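Local coordinates for periplasmic binding protein (Sulfurospirillum deleyianum, PDB 4PAG) that probably captures a solute for an ABC transporter in the periplasm, and holds histidine in its pocket, at residues H19-S31 and D38-T50. Sequence-based numbering, arbitrary orientation.
Sequences HITRIYGSAPPIS and DDTPLIGVNSPQT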
loop_
_atom_site.group_PDB
_atom_site.type_symbol
_atom_site.label_atom_id
_atom_site.label_comp_id
_atom_site.label_asym_id
_atom_site.label_seq_id
_atom_site.Cartn_x
_atom_site.Cartn_y
_atom_site.Cartn_z
ATOM N N HIS A 19 3.111 8.436 -27.303
ATOM C CA HIS A 19 1.889 8.088 -26.581
ATOM C C HIS A 19 1.889 6.637 -26.119
ATOM O O HIS A 19 1.970 5.714 -26.924
ATOM C CB HIS A 19 0.671 8.363 -27.454
ATOM C CG HIS A 19 0.509 9.809 -27.802
ATOM N ND1 HIS A 19 0.736 10.301 -29.070
ATOM C CD2 HIS A 19 0.172 10.875 -27.038
ATOM C CE1 HIS A 19 0.529 11.606 -29.075
ATOM N NE2 HIS A 19 0.186 11.979 -27.856
ATOM N N ILE A 20 1.802 6.451 -24.810
ATOM C CA ILE A 20 1.687 5.127 -24.214
ATOM C C ILE A 20 0.204 4.774 -24.190
ATOM O O ILE A 20 -0.569 5.396 -23.461
ATOM C CB ILE A 20 2.234 5.113 -22.769
ATOM C CG1 ILE A 20 3.675 5.643 -22.719
ATOM C CG2 ILE A 20 2.146 3.715 -22.168
ATOM C CD1 ILE A 20 4.685 4.829 -23.492
ATOM N N THR A 21 -0.197 3.794 -24.993
ATOM C CA THR A 21 -1.586 3.344 -25.027
ATOM C C THR A 21 -1.770 1.973 -24.366
ATOM O O THR A 21 -2.898 1.556 -24.124
ATOM C CB THR A 21 -2.094 3.264 -26.472
ATOM O OG1 THR A 21 -1.344 2.271 -27.172
ATOM C CG2 THR A 21 -1.940 4.619 -27.181
ATOM N N ARG A 22 -0.665 1.278 -24.088
ATOM C CA ARG A 22 -0.689 -0.031 -23.427
ATOM C C ARG A 22 0.418 -0.065 -22.378
ATOM O O ARG A 22 1.576 0.179 -22.696
ATOM C CB ARG A 22 -0.479 -1.161 -24.446
ATOM C CG ARG A 22 -1.452 -1.152 -25.621
ATOM C CD ARG A 22 -1.201 -2.307 -26.586
ATOM N NE ARG A 22 -1.482 -3.610 -25.975
ATOM C CZ ARG A 22 -2.700 -4.145 -25.823
ATOM N NH1 ARG A 22 -3.792 -3.506 -26.240
ATOM N NH2 ARG A 22 -2.830 -5.334 -25.244
ATOM N N ILE A 23 0.066 -0.357 -21.130
ATOM C CA ILE A 23 1.043 -0.349 -20.044
ATOM C C ILE A 23 0.762 -1.514 -19.104
ATOM O O ILE A 23 -0.360 -1.994 -19.029
ATOM C CB ILE A 23 1.023 1.006 -19.287
ATOM C CG1 ILE A 23 2.244 1.164 -18.379
ATOM C CG2 ILE A 23 -0.252 1.173 -18.466
ATOM C CD1 ILE A 23 2.470 2.594 -17.914
ATOM N N TYR A 24 1.793 -1.976 -18.415
ATOM C CA TYR A 24 1.670 -3.071 -17.465
ATOM C C TYR A 24 2.503 -2.737 -16.234
ATOM O O TYR A 24 3.642 -2.289 -16.353
ATOM C CB TYR A 24 2.134 -4.374 -18.121
ATOM C CG TYR A 24 2.309 -5.551 -17.189
ATOM C CD1 TYR A 24 1.216 -6.189 -16.613
ATOM C CD2 TYR A 24 3.581 -6.040 -16.893
ATOM C CE1 TYR A 24 1.386 -7.271 -15.755
ATOM C CE2 TYR A 24 3.758 -7.120 -16.047
ATOM C CZ TYR A 24 2.656 -7.736 -15.478
ATOM O OH TYR A 24 2.846 -8.819 -14.632
ATOM N N GLY A 25 1.910 -2.924 -15.060
ATOM C CA GLY A 25 2.621 -2.780 -13.798
ATOM C C GLY A 25 3.037 -4.145 -13.294
ATOM O O GLY A 25 2.270 -5.096 -13.387
ATOM N N SER A 26 4.245 -4.229 -12.747
ATOM C CA SER A 26 4.853 -5.511 -12.374
ATOM C C SER A 26 4.236 -6.171 -11.130
ATOM O O SER A 26 4.426 -7.367 -10.899
ATOM C CB SER A 26 6.355 -5.316 -12.154
ATOM O OG SER A 26 6.612 -4.659 -10.918
ATOM N N ALA A 27 3.519 -5.388 -10.330
ATOM C CA ALA A 27 2.962 -5.858 -9.072
ATOM C C ALA A 27 1.841 -4.917 -8.612
ATOM O O ALA A 27 1.753 -3.792 -9.090
ATOM C CB ALA A 27 4.053 -5.928 -8.021
ATOM N N PRO A 28 0.992 -5.366 -7.671
ATOM C CA PRO A 28 -0.147 -4.536 -7.280
ATOM C C PRO A 28 0.180 -3.098 -6.822
ATOM O O PRO A 28 -0.571 -2.188 -7.162
ATOM C CB PRO A 28 -0.807 -5.358 -6.166
ATOM C CG PRO A 28 -0.483 -6.766 -6.519
ATOM C CD PRO A 28 0.928 -6.699 -7.039
ATOM N N PRO A 29 1.291 -2.879 -6.082
ATOM C CA PRO A 29 1.601 -1.479 -5.746
ATOM C C PRO A 29 1.656 -0.578 -6.990
ATOM O O PRO A 29 1.227 0.587 -6.951
ATOM C CB PRO A 29 2.999 -1.570 -5.112
ATOM C CG PRO A 29 3.126 -2.974 -4.643
ATOM C CD PRO A 29 2.336 -3.801 -5.609
ATOM N N ILE A 30 2.169 -1.130 -8.085
ATOM C CA ILE A 30 2.326 -0.381 -9.330
ATOM C C ILE A 30 1.023 -0.295 -10.112
ATOM O O ILE A 30 0.628 0.782 -10.558
ATOM C CB ILE A 30 3.392 -1.010 -10.251
ATOM C CG1 ILE A 30 4.689 -1.316 -9.488
ATOM C CG2 ILE A 30 3.649 -0.101 -11.446
ATOM C CD1 ILE A 30 5.348 -0.123 -8.822
ATOM N N SER A 31 0.370 -1.438 -10.296
ATOM C CA SER A 31 -0.907 -1.487 -10.987
ATOM C C SER A 31 -1.954 -0.589 -10.315
ATOM O O SER A 31 -2.666 0.126 -11.007
ATOM C CB SER A 31 -1.401 -2.931 -11.088
ATOM O OG SER A 31 -0.461 -3.679 -11.848
ATOM N N ASP A 38 -4.567 6.745 -14.637
ATOM C CA ASP A 38 -5.455 6.464 -15.771
ATOM C C ASP A 38 -5.472 4.961 -16.026
ATOM O O ASP A 38 -4.439 4.374 -16.334
ATOM C CB ASP A 38 -4.972 7.209 -17.025
ATOM C CG ASP A 38 -5.885 7.019 -18.222
ATOM O OD1 ASP A 38 -7.039 6.565 -18.064
ATOM O OD2 ASP A 38 -5.438 7.324 -19.342
ATOM N N ASP A 39 -6.639 4.341 -15.889
ATOM C CA ASP A 39 -6.762 2.895 -16.083
ATOM C C ASP A 39 -6.838 2.491 -17.555
ATOM O O ASP A 39 -6.603 1.327 -17.891
ATOM C CB ASP A 39 -7.975 2.353 -15.323
ATOM C CG ASP A 39 -9.286 2.900 -15.836
ATOM O OD1 ASP A 39 -9.387 4.137 -16.000
ATOM O OD2 ASP A 39 -10.216 2.096 -16.056
ATOM N N THR A 40 -7.136 3.452 -18.427
ATOM C CA THR A 40 -7.353 3.172 -19.844
ATOM C C THR A 40 -6.254 2.286 -20.460
ATOM O O THR A 40 -6.567 1.263 -21.055
ATOM C CB THR A 40 -7.527 4.472 -20.654
ATOM O OG1 THR A 40 -8.525 5.284 -20.027
ATOM C CG2 THR A 40 -7.961 4.170 -22.071
ATOM N N PRO A 41 -4.972 2.639 -20.283
ATOM C CA PRO A 41 -3.954 1.819 -20.964
ATOM C C PRO A 41 -3.529 0.504 -20.272
ATOM O O PRO A 41 -2.711 -0.222 -20.830
ATOM C CB PRO A 41 -2.766 2.766 -21.063
ATOM C CG PRO A 41 -2.903 3.661 -19.881
ATOM C CD PRO A 41 -4.367 3.751 -19.527
ATOM N N LEU A 42 -4.058 0.188 -19.091
ATOM C CA LEU A 42 -3.665 -1.053 -18.411
ATOM C C LEU A 42 -4.075 -2.297 -19.197
ATOM O O LEU A 42 -5.237 -2.455 -19.536
ATOM C CB LEU A 42 -4.282 -1.145 -17.016
ATOM C CG LEU A 42 -3.550 -0.448 -15.881
ATOM C CD1 LEU A 42 -4.455 -0.441 -14.660
ATOM C CD2 LEU A 42 -2.227 -1.137 -15.580
ATOM N N ILE A 43 -3.120 -3.183 -19.462
ATOM C CA ILE A 43 -3.395 -4.419 -20.212
ATOM C C ILE A 43 -3.915 -5.553 -19.333
ATOM O O ILE A 43 -4.458 -6.538 -19.843
ATOM C CB ILE A 43 -2.132 -4.934 -20.942
ATOM C CG1 ILE A 43 -1.038 -5.332 -19.944
ATOM C CG2 ILE A 43 -1.609 -3.883 -21.901
ATOM C CD1 ILE A 43 -0.008 -6.290 -20.501
ATOM N N GLY A 44 -3.736 -5.414 -18.020
ATOM C CA GLY A 44 -4.049 -6.470 -17.082
ATOM C C GLY A 44 -3.719 -6.086 -15.650
ATOM O O GLY A 44 -3.095 -5.046 -15.402
ATOM N N VAL A 45 -4.167 -6.922 -14.714
ATOM C CA VAL A 45 -3.843 -6.771 -13.300
ATOM C C VAL A 45 -2.915 -7.929 -12.890
ATOM O O VAL A 45 -2.676 -8.860 -13.676
ATOM C CB VAL A 45 -5.113 -6.723 -12.410
ATOM C CG1 VAL A 45 -5.918 -5.465 -12.698
ATOM C CG2 VAL A 45 -5.984 -7.958 -12.597
ATOM N N ASN A 46 -2.383 -7.864 -11.672
ATOM C CA ASN A 46 -1.426 -8.861 -11.192
ATOM C C ASN A 46 -2.102 -9.973 -10.399
ATOM O O ASN A 46 -1.675 -11.125 -10.460
ATOM C CB ASN A 46 -0.353 -8.195 -10.325
ATOM C CG ASN A 46 0.271 -7.001 -10.999
ATOM O OD1 ASN A 46 -0.014 -5.860 -10.640
ATOM N ND2 ASN A 46 1.093 -7.252 -12.015
ATOM N N SER A 47 -3.138 -9.602 -9.651
ATOM C CA SER A 47 -3.903 -10.497 -8.787
ATOM C C SER A 47 -5.398 -10.257 -9.022
ATOM O O SER A 47 -5.776 -9.242 -9.614
ATOM C CB SER A 47 -3.596 -10.190 -7.316
ATOM O OG SER A 47 -2.229 -10.378 -7.017
ATOM N N PRO A 48 -6.255 -11.172 -8.546
ATOM C CA PRO A 48 -7.701 -10.940 -8.623
ATOM C C PRO A 48 -8.072 -9.603 -8.004
ATOM O O PRO A 48 -7.570 -9.258 -6.930
ATOM C CB PRO A 48 -8.293 -12.090 -7.798
ATOM C CG PRO A 48 -7.255 -13.152 -7.805
ATOM C CD PRO A 48 -5.927 -12.477 -7.938
ATOM N N GLN A 49 -8.945 -8.858 -8.672
ATOM C CA GLN A 49 -9.280 -7.495 -8.255
ATOM C C GLN A 49 -9.939 -7.441 -6.871
ATOM O O GLN A 49 -9.759 -6.474 -6.126
ATOM C CB GLN A 49 -10.191 -6.838 -9.290
ATOM C CG GLN A 49 -9.491 -6.487 -10.591
ATOM C CD GLN A 49 -9.508 -7.600 -11.622
ATOM O OE1 GLN A 49 -9.475 -8.798 -11.289
ATOM N NE2 GLN A 49 -9.546 -7.208 -12.895
ATOM N N THR A 50 -10.709 -8.474 -6.541
ATOM C CA THR A 50 -11.257 -8.635 -5.205
ATOM C C THR A 50 -10.621 -9.870 -4.612
ATOM O O THR A 50 -10.651 -10.945 -5.214
ATOM C CB THR A 50 -12.779 -8.827 -5.211
ATOM O OG1 THR A 50 -13.105 -9.977 -5.995
ATOM C CG2 THR A 50 -13.454 -7.631 -5.797
HETATM O O HOH W 1 -0.646 -4.055 -14.443
#
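Asn46 ND2 is held by two carbonyls, Gly25 O at 2.8 Å and Gly72 O; the hydrogen bond to Gly25 O is almost linear (178°) and lies in the amide plane. Asn46 OD1 accepts from Ser31 OG at 2.5 Å, the hydroxyl tilted 28° from the carbonyl plane. With CG anti to its own carbonyl carbon (chi1 -51°), the amide reaches over the short link, Ser26 and the N-cap residue Ala27, between strand 23-25 and helix 28-37, and its CB packs against Pro28 CD. Were Asn46 an alanine, Gly25 O and Gly72 O would probably lose this donor and Ser31 OG its acceptor. Ser31 OG also accepts from a water that takes the Gly25 N-H and donates to Gly44 O, so the backbones stay linked where they separate. Farther back, Ile23 and Leu42 form a single beta bridge: Ile23 N donates to Pro41 O at 2.8 Å, and Ile43 N to Ile23 O at 3.0 Å. Ile43 CD1 lies 3.7 Å from Tyr24 CB, while its CG2 sits over one face of the Arg22 guanidinium, whose NH2 is bonded to Ala88 O. On Ile23, CG2 meets Pro41 CG at 3.9 Å. Polar backbone atoms at the edge of the parallel sheet are thus satisfied by a loop without regular strand structure, which an uncharged amide fastens to the strand's end and the first helical turn.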